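Local coordinates for beta-galactosidase (Bacillus circulans subsp. alkalophilus, PDB 3TTY), which hydrolyses terminal beta-linked galactose from beta-galactosides, as a trimeric glycoside hydrolase with a TIM-barrel domain that binds galactose, at residues A[285-290]-A[331-336]; A[429-434]-A[439-444]; A[448-453]-A[473-478]; A[462-467]-A[503-508]. All coordinates share one frame; numbering follows the deposited sequence.

Interaction 1: A[285-290]-A[331-336]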
loop_
_atom_site.group_PDB
_atom_site.type_symbol
_atom_site.label_atom_id
_atom_site.label_comp_id
_atom_site.label_asym_id
_atom_site.label_seq_id
_atom_site.Cartn_x
_atom_site.Cartn_y
_atom_site.Cartn_z
ATOM N N SER A 285 10.664 24.060 14.281
ATOM C CA SER A 285 11.142 25.015 13.281
ATOM C C SER A 285 10.299 24.932 12.007
ATOM O O SER A 285 10.201 25.901 11.249
ATOM C CB SER A 285 12.617 24.773 12.954
ATOM O OG SER A 285 12.820 23.479 12.415
ATOM N N PHE A 286 9.685 23.774 11.781
ATOM C CA PHE A 286 8.772 23.641 10.663
ATOM C C PHE A 286 7.477 24.424 10.867
ATOM O O PHE A 286 7.042 25.142 9.965
ATOM C CB PHE A 286 8.443 22.180 10.333
ATOM C CG PHE A 286 7.512 22.047 9.162
ATOM C CD1 PHE A 286 8.003 22.085 7.865
ATOM C CD2 PHE A 286 6.144 21.945 9.352
ATOM C CE1 PHE A 286 7.145 21.997 6.776
ATOM C CE2 PHE A 286 5.280 21.852 8.267
ATOM C CZ PHE A 286 5.784 21.883 6.976
ATOM N N THR A 287 6.836 24.293 12.026
ATOM C CA THR A 287 5.610 25.066 12.200
ATOM C C THR A 287 5.921 26.572 12.217
ATOM O O THR A 287 5.118 27.381 11.759
ATOM C CB THR A 287 4.657 24.559 13.354
ATOM O OG1 THR A 287 4.432 25.591 14.330
ATOM C CG2 THR A 287 5.171 23.318 14.007
ATOM N N ALA A 288 7.110 26.946 12.674
ATOM C CA ALA A 288 7.541 28.342 12.563
ATOM C C ALA A 288 7.666 28.761 11.086
ATOM O O ALA A 288 7.239 29.851 10.682
ATOM C CB ALA A 288 8.870 28.551 13.295
ATOM N N MET A 289 8.257 27.887 10.277
ATOM C CA MET A 289 8.380 28.147 8.848
ATOM C C MET A 289 7.000 28.313 8.189
ATOM O O MET A 289 6.833 29.137 7.285
ATOM C CB MET A 289 9.197 27.042 8.156
ATOM C CG MET A 289 9.626 27.400 6.734
ATOM S SD MET A 289 10.541 26.102 5.888
ATOM C CE MET A 289 9.396 24.729 6.019
ATOM N N ALA A 290 6.013 27.549 8.654
ATOM C CA ALA A 290 4.647 27.682 8.131
ATOM C C ALA A 290 3.952 29.013 8.500
ATOM O O ALA A 290 3.336 29.653 7.643
ATOM C CB ALA A 290 3.781 26.471 8.533
ATOM N N SER A 331 0.712 29.030 20.637
ATOM C CA SER A 331 -0.077 30.232 20.332
ATOM C C SER A 331 0.828 31.451 20.178
ATOM O O SER A 331 0.695 32.201 19.216
ATOM C CB SER A 331 -1.128 30.521 21.421
ATOM O OG SER A 331 -2.019 29.435 21.598
ATOM N N TYR A 332 1.737 31.658 21.132
ATOM C CA TYR A 332 2.677 32.771 21.019
ATOM C C TYR A 332 3.696 32.562 19.899
ATOM O O TYR A 332 4.250 33.531 19.367
ATOM C CB TYR A 332 3.379 33.061 22.344
ATOM C CG TYR A 332 2.492 33.771 23.338
ATOM C CD1 TYR A 332 1.947 35.014 23.042
ATOM C CD2 TYR A 332 2.196 33.199 24.567
ATOM C CE1 TYR A 332 1.119 35.669 23.944
ATOM C CE2 TYR A 332 1.376 33.843 25.470
ATOM C CZ TYR A 332 0.842 35.075 25.151
ATOM O OH TYR A 332 0.039 35.716 26.053
ATOM N N GLN A 333 3.946 31.307 19.535
ATOM C CA GLN A 333 4.795 31.056 18.386
ATOM C C GLN A 333 4.135 31.638 17.133
ATOM O O GLN A 333 4.804 32.260 16.312
ATOM C CB GLN A 333 5.112 29.570 18.201
ATOM C CG GLN A 333 6.279 29.329 17.234
ATOM C CD GLN A 333 6.453 27.866 16.884
ATOM O OE1 GLN A 333 5.475 27.117 16.795
ATOM N NE2 GLN A 333 7.705 27.447 16.686
ATOM N N ALA A 334 2.827 31.446 16.996
ATOM C CA ALA A 334 2.097 32.032 15.884
ATOM C C ALA A 334 2.205 33.554 15.917
ATOM O O ALA A 334 2.548 34.188 14.912
ATOM C CB ALA A 334 0.660 31.600 15.901
ATOM N N VAL A 335 1.931 34.142 17.077
ATOM C CA VAL A 335 1.978 35.591 17.200
ATOM C C VAL A 335 3.362 36.120 16.827
ATOM O O VAL A 335 3.489 37.126 16.125
ATOM C CB VAL A 335 1.614 36.047 18.627
ATOM C CG1 VAL A 335 1.711 37.572 18.738
ATOM C CG2 VAL A 335 0.218 35.546 19.001
ATOM N N ALA A 336 4.390 35.419 17.298
ATOM C CA ALA A 336 5.784 35.761 17.037
ATOM C C ALA A 336 6.074 35.863 15.537
ATOM O O ALA A 336 6.976 36.590 15.119
ATOM C CB ALA A 336 6.690 34.712 17.665
#

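Interaction 2: A[429-434]-A[439-444]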
loop_
_atom_site.group_PDB
_atom_site.type_symbol
_atom_site.label_atom_id
_atom_site.label_comp_id
_atom_site.label_asym_id
_atom_site.label_seq_id
_atom_site.Cartn_x
_atom_site.Cartn_y
_atom_site.Cartn_z
ATOM N N LYS A 429 15.600 22.587 5.526
ATOM C CA LYS A 429 16.972 22.412 6.020
ATOM C C LYS A 429 17.659 23.765 6.126
ATOM O O LYS A 429 18.442 24.002 7.048
ATOM C CB LYS A 429 17.789 21.482 5.124
ATOM C CG LYS A 429 17.388 20.024 5.209
ATOM C CD LYS A 429 18.131 19.196 4.176
ATOM C CE LYS A 429 17.801 17.724 4.340
ATOM N NZ LYS A 429 18.249 16.934 3.183
ATOM N N TYR A 430 17.359 24.655 5.183
ATOM C CA TYR A 430 17.972 25.980 5.180
ATOM C C TYR A 430 17.299 26.879 6.206
ATOM O O TYR A 430 17.965 27.645 6.906
ATOM C CB TYR A 430 17.944 26.609 3.776
ATOM C CG TYR A 430 19.057 26.084 2.889
ATOM C CD1 TYR A 430 20.289 26.734 2.818
ATOM C CD2 TYR A 430 18.896 24.917 2.161
ATOM C CE1 TYR A 430 21.320 26.232 2.033
ATOM C CE2 TYR A 430 19.912 24.418 1.377
ATOM C CZ TYR A 430 21.119 25.078 1.308
ATOM O OH TYR A 430 22.128 24.563 0.518
ATOM N N TYR A 431 15.977 26.781 6.302
ATOM C CA TYR A 431 15.239 27.572 7.279
ATOM C C TYR A 431 15.620 27.199 8.723
ATOM O O TYR A 431 15.824 28.070 9.552
ATOM C CB TYR A 431 13.734 27.434 7.068
ATOM C CG TYR A 431 12.923 28.366 7.944
ATOM C CD1 TYR A 431 12.617 29.657 7.521
ATOM C CD2 TYR A 431 12.473 27.961 9.201
ATOM C CE1 TYR A 431 11.872 30.513 8.316
ATOM C CE2 TYR A 431 11.726 28.812 10.000
ATOM C CZ TYR A 431 11.435 30.084 9.557
ATOM O OH TYR A 431 10.708 30.933 10.347
ATOM N N ASP A 432 15.712 25.900 8.991
ATOM C CA ASP A 432 16.125 25.365 10.286
ATOM C C ASP A 432 17.449 25.989 10.709
ATOM O O ASP A 432 17.571 26.529 11.806
ATOM C CB ASP A 432 16.288 23.851 10.167
ATOM C CG ASP A 432 16.234 23.135 11.506
ATOM O OD1 ASP A 432 15.433 23.535 12.380
ATOM O OD2 ASP A 432 16.987 22.146 11.677
ATOM N N ALA A 433 18.434 25.924 9.820
ATOM C CA ALA A 433 19.763 26.449 10.092
ATOM C C ALA A 433 19.713 27.904 10.543
ATOM O O ALA A 433 20.485 28.317 11.407
ATOM C CB ALA A 433 20.665 26.297 8.856
ATOM N N LEU A 434 18.812 28.682 9.955
ATOM C CA LEU A 434 18.646 30.071 10.371
ATOM C C LEU A 434 17.948 30.110 11.730
ATOM O O LEU A 434 18.392 30.798 12.648
ATOM C CB LEU A 434 17.860 30.859 9.325
ATOM C CG LEU A 434 18.608 31.151 8.007
ATOM C CD1 LEU A 434 17.652 31.252 6.833
ATOM C CD2 LEU A 434 19.421 32.428 8.121
ATOM N N ILE A 439 18.377 33.948 13.547
ATOM C CA ILE A 439 18.520 34.927 12.478
ATOM C C ILE A 439 17.129 35.197 11.960
ATOM O O ILE A 439 16.453 34.285 11.491
ATOM C CB ILE A 439 19.388 34.405 11.305
ATOM C CG1 ILE A 439 20.750 33.887 11.790
ATOM C CG2 ILE A 439 19.566 35.493 10.253
ATOM C CD1 ILE A 439 21.756 34.981 12.058
ATOM N N GLN A 440 16.691 36.444 12.060
ATOM C CA GLN A 440 15.359 36.816 11.614
ATOM C C GLN A 440 15.247 36.585 10.111
ATOM O O GLN A 440 16.074 37.068 9.337
ATOM C CB GLN A 440 15.088 38.275 11.949
ATOM C CG GLN A 440 13.703 38.753 11.550
ATOM C CD GLN A 440 12.596 38.141 12.402
ATOM O OE1 GLN A 440 12.854 37.541 13.459
ATOM N NE2 GLN A 440 11.352 38.285 11.938
ATOM N N THR A 441 14.226 35.842 9.700
ATOM C CA THR A 441 14.101 35.439 8.308
ATOM C C THR A 441 12.653 35.511 7.825
ATOM O O THR A 441 11.714 35.268 8.590
ATOM C CB THR A 441 14.592 33.997 8.122
ATOM O OG1 THR A 441 13.780 33.139 8.923
ATOM C CG2 THR A 441 16.014 33.844 8.589
ATOM N N ASP A 442 12.477 35.862 6.557
ATOM C CA ASP A 442 11.168 35.842 5.913
ATOM C C ASP A 442 11.124 34.770 4.845
ATOM O O ASP A 442 12.038 34.676 4.021
ATOM C CB ASP A 442 10.890 37.159 5.195
ATOM C CG ASP A 442 10.742 38.310 6.131
ATOM O OD1 ASP A 442 10.455 38.070 7.326
ATOM O OD2 ASP A 442 10.892 39.454 5.654
ATOM N N MET A 443 10.047 33.989 4.842
ATOM C CA MET A 443 9.720 33.146 3.702
ATOM C C MET A 443 9.086 34.053 2.655
ATOM O O MET A 443 8.194 34.840 2.977
ATOM C CB MET A 443 8.743 32.045 4.114
ATOM C CG MET A 443 9.306 31.065 5.130
ATOM S SD MET A 443 10.703 30.143 4.477
ATOM C CE MET A 443 10.012 29.583 2.921
ATOM N N ILE A 444 9.552 33.967 1.413
ATOM C CA ILE A 444 9.066 34.883 0.380
ATOM C C ILE A 444 8.762 34.178 -0.934
ATOM O O ILE A 444 9.244 33.078 -1.178
ATOM C CB ILE A 444 10.081 36.014 0.094
ATOM C CG1 ILE A 444 11.389 35.438 -0.468
ATOM C CG2 ILE A 444 10.334 36.844 1.352
ATOM C CD1 ILE A 444 12.253 36.479 -1.180
#

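Interaction 3: A[448-453]-A[473-478]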
loop_
_atom_site.group_PDB
_atom_site.type_symbol
_atom_site.label_atom_id
_atom_site.label_comp_id
_atom_site.label_asym_id
_atom_site.label_seq_id
_atom_site.Cartn_x
_atom_site.Cartn_y
_atom_site.Cartn_z
ATOM N N GLU A 448 8.976 38.405 -4.831
ATOM C CA GLU A 448 9.080 39.452 -3.820
ATOM C C GLU A 448 10.161 40.484 -4.180
ATOM O O GLU A 448 11.187 40.145 -4.763
ATOM C CB GLU A 448 9.385 38.827 -2.453
ATOM C CG GLU A 448 9.364 39.816 -1.302
ATOM C CD GLU A 448 8.028 40.516 -1.179
ATOM O OE1 GLU A 448 7.012 39.821 -0.981
ATOM O OE2 GLU A 448 7.987 41.762 -1.298
ATOM N N ASP A 449 9.913 41.743 -3.834
ATOM C CA ASP A 449 10.915 42.792 -3.954
ATOM C C ASP A 449 12.134 42.408 -3.108
ATOM O O ASP A 449 12.036 42.280 -1.896
ATOM C CB ASP A 449 10.323 44.127 -3.486
ATOM C CG ASP A 449 11.390 45.174 -3.190
ATOM O OD1 ASP A 449 12.453 45.169 -3.851
ATOM O OD2 ASP A 449 11.160 46.004 -2.279
ATOM N N LEU A 450 13.273 42.205 -3.755
ATOM C CA LEU A 450 14.440 41.651 -3.083
ATOM C C LEU A 450 15.278 42.730 -2.405
ATOM O O LEU A 450 16.224 42.427 -1.678
ATOM C CB LEU A 450 15.296 40.888 -4.095
ATOM C CG LEU A 450 15.191 39.364 -4.185
ATOM C CD1 LEU A 450 13.861 38.853 -3.658
ATOM C CD2 LEU A 450 15.458 38.857 -5.612
ATOM N N SER A 451 14.935 43.991 -2.647
ATOM C CA SER A 451 15.797 45.100 -2.234
ATOM C C SER A 451 16.026 45.199 -0.720
ATOM O O SER A 451 17.091 45.622 -0.275
ATOM C CB SER A 451 15.265 46.431 -2.774
ATOM O OG SER A 451 14.049 46.789 -2.136
ATOM N N LYS A 452 15.026 44.821 0.067
ATOM C CA LYS A 452 15.125 44.930 1.521
ATOM C C LYS A 452 16.024 43.854 2.151
ATOM O O LYS A 452 16.348 43.915 3.339
ATOM C CB LYS A 452 13.727 44.906 2.154
ATOM C CG LYS A 452 12.885 43.702 1.777
ATOM C CD LYS A 452 11.404 43.907 2.126
ATOM C CE LYS A 452 11.139 43.810 3.630
ATOM N NZ LYS A 452 9.676 43.834 3.969
ATOM N N TYR A 453 16.437 42.873 1.359
ATOM C CA TYR A 453 17.223 41.779 1.906
ATOM C C TYR A 453 18.715 41.935 1.664
ATOM O O TYR A 453 19.146 42.699 0.803
ATOM C CB TYR A 453 16.701 40.428 1.401
ATOM C CG TYR A 453 15.243 40.244 1.767
ATOM C CD1 TYR A 453 14.859 40.095 3.098
ATOM C CD2 TYR A 453 14.248 40.262 0.793
ATOM C CE1 TYR A 453 13.524 39.955 3.451
ATOM C CE2 TYR A 453 12.911 40.122 1.136
ATOM C CZ TYR A 453 12.556 39.968 2.467
ATOM O OH TYR A 453 11.236 39.828 2.817
ATOM N N GLU A 473 19.987 38.661 -10.587
ATOM C CA GLU A 473 21.188 39.327 -11.073
ATOM C C GLU A 473 21.231 40.766 -10.566
ATOM O O GLU A 473 22.251 41.232 -10.059
ATOM C CB GLU A 473 21.256 39.294 -12.595
ATOM C CG GLU A 473 21.777 37.983 -13.161
ATOM C CD GLU A 473 21.388 37.785 -14.619
ATOM O OE1 GLU A 473 20.681 38.656 -15.176
ATOM O OE2 GLU A 473 21.785 36.755 -15.209
ATOM N N ARG A 474 20.114 41.473 -10.676
ATOM C CA ARG A 474 20.072 42.845 -10.178
ATOM C C ARG A 474 20.274 42.936 -8.652
ATOM O O ARG A 474 21.014 43.794 -8.169
ATOM C CB ARG A 474 18.779 43.531 -10.598
ATOM C CG ARG A 474 18.787 45.022 -10.390
ATOM C CD ARG A 474 17.732 45.675 -11.256
ATOM N NE ARG A 474 17.892 45.285 -12.655
ATOM C CZ ARG A 474 17.075 44.457 -13.302
ATOM N NH1 ARG A 474 16.020 43.935 -12.673
ATOM N NH2 ARG A 474 17.308 44.163 -14.581
ATOM N N PHE A 475 19.623 42.042 -7.909
ATOM C CA PHE A 475 19.803 41.951 -6.453
ATOM C C PHE A 475 21.265 41.709 -6.079
ATOM O O PHE A 475 21.831 42.418 -5.241
ATOM C CB PHE A 475 18.918 40.843 -5.870
ATOM C CG PHE A 475 19.284 40.439 -4.462
ATOM C CD1 PHE A 475 18.939 41.241 -3.381
ATOM C CD2 PHE A 475 19.949 39.242 -4.218
ATOM C CE1 PHE A 475 19.275 40.866 -2.080
ATOM C CE2 PHE A 475 20.281 38.860 -2.922
ATOM C CZ PHE A 475 19.944 39.678 -1.857
ATOM N N VAL A 476 21.884 40.728 -6.720
ATOM C CA VAL A 476 23.260 40.372 -6.408
ATOM C C VAL A 476 24.254 41.463 -6.822
ATOM O O VAL A 476 25.171 41.787 -6.073
ATOM C CB VAL A 476 23.659 39.033 -7.052
ATOM C CG1 VAL A 476 25.124 38.722 -6.780
ATOM C CG2 VAL A 476 22.750 37.905 -6.547
ATOM N N ALA A 477 24.069 42.032 -8.008
ATOM C CA ALA A 477 24.972 43.069 -8.495
ATOM C C ALA A 477 24.951 44.311 -7.600
ATOM O O ALA A 477 25.967 45.006 -7.472
ATOM C CB ALA A 477 24.634 43.447 -9.936
ATOM N N GLN A 478 23.800 44.583 -6.982
ATOM C CA GLN A 478 23.677 45.736 -6.097
ATOM C C GLN A 478 24.285 45.478 -4.728
ATOM O O GLN A 478 24.344 46.378 -3.895
ATOM C CB GLN A 478 22.219 46.179 -5.952
ATOM C CG GLN A 478 21.630 46.798 -7.220
ATOM C CD GLN A 478 20.354 47.587 -6.951
ATOM O OE1 GLN A 478 19.246 47.048 -7.032
ATOM N NE2 GLN A 478 20.508 48.873 -6.627
#

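Interaction 4: A[462-467]-A[503-508]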
loop_
_atom_site.group_PDB
_atom_site.type_symbol
_atom_site.label_atom_id
_atom_site.label_comp_id
_atom_site.label_asym_id
_atom_site.label_seq_id
_atom_site.Cartn_x
_atom_site.Cartn_y
_atom_site.Cartn_z
ATOM N N TYR A 462 14.387 24.749 -9.113
ATOM C CA TYR A 462 14.279 23.942 -10.310
ATOM C C TYR A 462 13.607 24.704 -11.447
ATOM O O TYR A 462 14.147 24.784 -12.552
ATOM C CB TYR A 462 13.496 22.677 -9.959
ATOM C CG TYR A 462 13.049 21.812 -11.116
ATOM C CD1 TYR A 462 13.944 20.969 -11.782
ATOM C CD2 TYR A 462 11.714 21.794 -11.510
ATOM C CE1 TYR A 462 13.515 20.158 -12.830
ATOM C CE2 TYR A 462 11.283 20.989 -12.541
ATOM C CZ TYR A 462 12.179 20.176 -13.202
ATOM O OH TYR A 462 11.718 19.373 -14.229
ATOM N N MET A 463 12.444 25.286 -11.169
ATOM C CA MET A 463 11.775 26.130 -12.155
ATOM C C MET A 463 12.161 27.609 -12.023
ATOM O O MET A 463 12.019 28.216 -10.957
ATOM C CB MET A 463 10.252 25.984 -12.080
ATOM C CG MET A 463 9.488 27.039 -12.923
ATOM S SD MET A 463 7.696 26.890 -12.707
ATOM C CE MET A 463 7.501 25.189 -13.214
ATOM N N VAL A 464 12.642 28.177 -13.124
ATOM C CA VAL A 464 12.948 29.595 -13.197
ATOM C C VAL A 464 11.943 30.302 -14.106
ATOM O O VAL A 464 11.869 30.013 -15.297
ATOM C CB VAL A 464 14.376 29.821 -13.695
ATOM C CG1 VAL A 464 14.608 31.293 -13.999
ATOM C CG2 VAL A 464 15.364 29.324 -12.646
ATOM N N LYS A 465 11.159 31.211 -13.523
ATOM C CA LYS A 465 10.081 31.899 -14.226
ATOM C C LYS A 465 10.600 33.183 -14.869
ATOM O O LYS A 465 11.654 33.681 -14.482
ATOM C CB LYS A 465 8.940 32.227 -13.259
ATOM C CG LYS A 465 8.311 31.022 -12.564
ATOM C CD LYS A 465 7.235 31.492 -11.599
ATOM C CE LYS A 465 6.661 30.350 -10.769
ATOM N NZ LYS A 465 5.500 30.832 -9.959
ATOM N N PRO A 466 9.855 33.730 -15.845
ATOM C CA PRO A 466 10.289 34.951 -16.536
ATOM C C PRO A 466 10.552 36.070 -15.535
ATOM O O PRO A 466 9.791 36.224 -14.565
ATOM C CB PRO A 466 9.088 35.308 -17.419
ATOM C CG PRO A 466 8.364 34.015 -17.622
ATOM C CD PRO A 466 8.557 33.242 -16.342
ATOM N N GLY A 467 11.622 36.826 -15.767
ATOM C CA GLY A 467 11.985 37.935 -14.902
ATOM C C GLY A 467 12.754 37.549 -13.645
ATOM O O GLY A 467 13.362 38.404 -13.001
ATOM N N PRO A 503 23.124 25.793 -14.701
ATOM C CA PRO A 503 21.735 26.152 -14.385
ATOM C C PRO A 503 21.122 27.203 -15.317
ATOM O O PRO A 503 20.482 28.155 -14.847
ATOM C CB PRO A 503 21.848 26.722 -12.968
ATOM C CG PRO A 503 23.200 27.344 -12.932
ATOM C CD PRO A 503 24.085 26.505 -13.832
ATOM N N GLY A 504 21.307 27.028 -16.621
ATOM C CA GLY A 504 20.557 27.807 -17.596
ATOM C C GLY A 504 20.615 29.305 -17.380
ATOM O O GLY A 504 21.680 29.890 -17.494
ATOM N N GLU A 505 19.477 29.923 -17.074
ATOM C CA GLU A 505 19.427 31.376 -16.909
ATOM C C GLU A 505 20.213 31.858 -15.686
ATOM O O GLU A 505 20.519 33.042 -15.572
ATOM C CB GLU A 505 17.978 31.872 -16.835
ATOM C CG GLU A 505 17.098 31.408 -18.005
ATOM C CD GLU A 505 15.703 32.017 -17.975
ATOM O OE1 GLU A 505 15.583 33.205 -17.605
ATOM O OE2 GLU A 505 14.724 31.313 -18.321
ATOM N N LEU A 506 20.532 30.943 -14.774
ATOM C CA LEU A 506 21.273 31.293 -13.563
ATOM C C LEU A 506 22.773 31.005 -13.707
ATOM O O LEU A 506 23.533 31.169 -12.751
ATOM C CB LEU A 506 20.717 30.540 -12.342
ATOM C CG LEU A 506 19.259 30.774 -11.935
ATOM C CD1 LEU A 506 18.857 29.837 -10.816
ATOM C CD2 LEU A 506 19.039 32.215 -11.522
ATOM N N ARG A 507 23.196 30.577 -14.898
ATOM C CA ARG A 507 24.586 30.162 -15.111
ATOM C C ARG A 507 25.578 31.315 -14.926
ATOM O O ARG A 507 26.619 31.152 -14.301
ATOM C CB ARG A 507 24.767 29.503 -16.480
ATOM C CG ARG A 507 26.197 29.057 -16.785
ATOM C CD ARG A 507 26.245 28.237 -18.082
ATOM N NE ARG A 507 27.589 27.770 -18.434
ATOM C CZ ARG A 507 27.847 26.990 -19.485
ATOM N NH1 ARG A 507 26.855 26.581 -20.272
ATOM N NH2 ARG A 507 29.089 26.605 -19.753
ATOM N N ASN A 508 25.237 32.489 -15.435
ATOM C CA ASN A 508 26.126 33.627 -15.311
ATOM C C ASN A 508 26.276 34.095 -13.877
ATOM O O ASN A 508 27.387 34.357 -13.416
ATOM C CB ASN A 508 25.649 34.793 -16.177
ATOM C CG ASN A 508 25.810 34.518 -17.649
ATOM O OD1 ASN A 508 26.778 33.866 -18.076
ATOM N ND2 ASN A 508 24.859 35.010 -18.448
HETATM O O HOH W 1 12.451 31.783 -17.340
HETATM O O HOH W 2 13.924 34.499 -15.739
#

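Interaction 1: A[285-290]-A[331-336]
Gln333 carries this contact from the 331-336 helix by itself, reaching across to Thr287 and Ala288 on the helix of 285-290. Starting at the N-terminal end, Ser331 turns its hydroxyl back to Met327 O and to Gln308 NE2, and Tyr332 lies over helix 371-386, so both serve other faces. Gln333 comes next and points toward the other helix. CG stands anti to the backbone N (chi1 -165°) and the chain stays extended beyond it, which carries the amide across; the CA atoms of Ala288 and Gln333 are still 7.0 Å apart. The two polar ends of the amide then part company. Gln333 OE1 takes a weak hydrogen bond from Thr287 OG1 at 3.1 Å, the threonine side chain meeting the glutamine at about a right angle and lying about 14 Å from the bound galactose. Gln333 NE2 rests 3.8 Å from the Ala288 CB methyl, while its N-H groups are spent on Phe284 O and on Glu618 OE1 of strand 617-624, its strongest polar partner. With both N-H groups bonded and OE1 weakly so, the buried amide is probably held against flipping. Gln333 and Ala336 also pack on Met633. Helices 284-296 and 326-336 follow strands 273-275 and 303-307, so this is the packing of consecutive outer helices in a TIM barrel.

Interaction 2: A[429-434]-A[439-444]
Ile439 N donates to Leu434 O at 3.3 Å, the one hydrogen bond between 429-434 and 439-444. It is nearly straight (169° at the hydrogen), although the donor sits above the carbonyl plane. The bond draws the chain back beneath the last turn of helix 423-435, after which strand 441-444 runs almost antiparallel to the 429-434 segment of the helix, at 161° and with the axes 10.1 Å apart. Leucine fills the angle so formed. Leu434 CD2 touches Ile439 CG2 at 3.7 Å, and Leu434 CD1 meets the Thr441 CG2 methyl at 3.5 Å. Farther along, Tyr431 leans its ring toward the strand, CG anti to the backbone N (chi1 -173°). Thr441 OG1 approaches CE1 of that ring to 3.3 Å from an oblique direction. Met443, its chain folded back at chi2 and chi3, makes a Met-aromatic contact, SD lying 4.6 Å from the centroid of the Tyr431 ring, again obliquely. The phenol oxygen of Tyr431 bonds to Asn292 of helix 284-296, and that amide also grips Thr441 O and Met443 N. Were Tyr431 an alanine, Asn292 would probably keep its bonds to the strand but lose its tie to helix 423-435, with a gap beside the Met443 sulfur. The chemistry is thus chiefly apolar and sulfur-aromatic, with the buried tyrosine hydroxyl satisfied by the barrel helix instead of by the strand it covers.

Interaction 3: A[448-453]-A[473-478]
The Phe475 side chain and that of Leu450 cross at about a right angle where the ring reaches the turn of 450-453. Leu450 CB lies 3.7 Å from Phe475 CD1, while Leu450 CD2 reaches back to Phe475 CB at 4.0 Å. Because CG stands anti to the backbone N (chi1 165°), the phenyl group extends from its helix directly toward the loop. There it meets two carbonyls. Tyr453 O sits at the ring's edge, near its plane, 3.4 Å from Phe475 CE1; Leu450 O comes obliquely to Phe475 CD1 at the same 3.4 Å separation. Leu450 O is also the acceptor for Tyr453 N, at 3.1 Å, closing a type I beta turn. The turn is braced from outside by Asp449, whose OD1 takes Ser451 N at 3.0 Å in an Asx turn, from above the carboxylate plane. The same OD1 receives Ser451 OG, this time on its syn side, at 2.8 Å. An alanine at Phe475 would strip away the ring and would probably open a gap beneath the turn, leaving Leu450 with little to pack against on the helix side. In the fold, helix 468-477 and the loop after strand 441-444 meet over the sheet: Phe475 and Leu450 both rest on Val456 of strand 455-458, Leu450 also on Ile444 and Met402, and Tyr453 on Ala400 of strand 399-402.

Interaction 4: A[462-467]-A[503-508]
Val464 and Glu505 bring the two backbones closest, their CA atoms 7.7 Å apart, where an irregular strand-to-helix loop passes the 3-10 turn that leads into helix 507-510. Pro503, after a cis peptide, and Gly504, whose positive phi (52°) favours glycine, lead into that turn, and their O atoms accept Leu506 N and Arg507 N. Val464 points at the turn and divides its two methyls between neighbouring residues. With CG1 anti to the backbone N (chi1 170°), that methyl lies 4.2 Å from Glu505 CD, the extended glutamate sliding past the valine in the opposite direction. The other methyl, CG2, touches Leu506 CD1 at 4.0 Å, and this apolar pair is buried. Beside it, two waters lie between the carboxylate and the loop backbone. Water 1 donates to Val464 O at 2.8 Å; its approach to Glu505 OE2, at 2.5 Å, is suspiciously short and its exact length doubtful. Water 2 joins Lys465 O at 2.7 Å to Glu505 OE1 at 2.8 Å. The loop has other ties as well: Lys465 NZ makes salt bridges to Glu406 and Asp404, and Tyr462 OH bonds to Tyr357 of the second subunit. Gly467 then serves as N-cap of helix 468-477. Carboxylate and peptide carbonyls are all acceptors and, if Glu505 is ionised as expected, could not bond to one another directly; the waters can supply the protons, though each has more acceptors in reach than protons to give, making a hydrated polar edge beside a small valine-leucine contact.

How the interactions relate
Interactions 1 and 2 lie deepest, their centres about 11 and 14 Å from the centre of the chain, and meet where Ser285 OG bonds Asp432 OD1 and Met289 packs on Tyr431; together they join a barrel helix to the domain that follows. Interaction 2 passes to interaction 3 through Asp442 OD2 and Tyr453 OH, 2.9 Å apart. Interactions 3 and 4 stand farther out, and both involve helix 468-477, one through its body, the other through the loop entering it. Yet the touching residues of interactions 1 to 3 are all buried; only interaction 4 reaches the surface, through Glu505. Chemistry shifts accordingly: a buried amide, sulfur and methyl packing, a ring against carbonyls, finally waters.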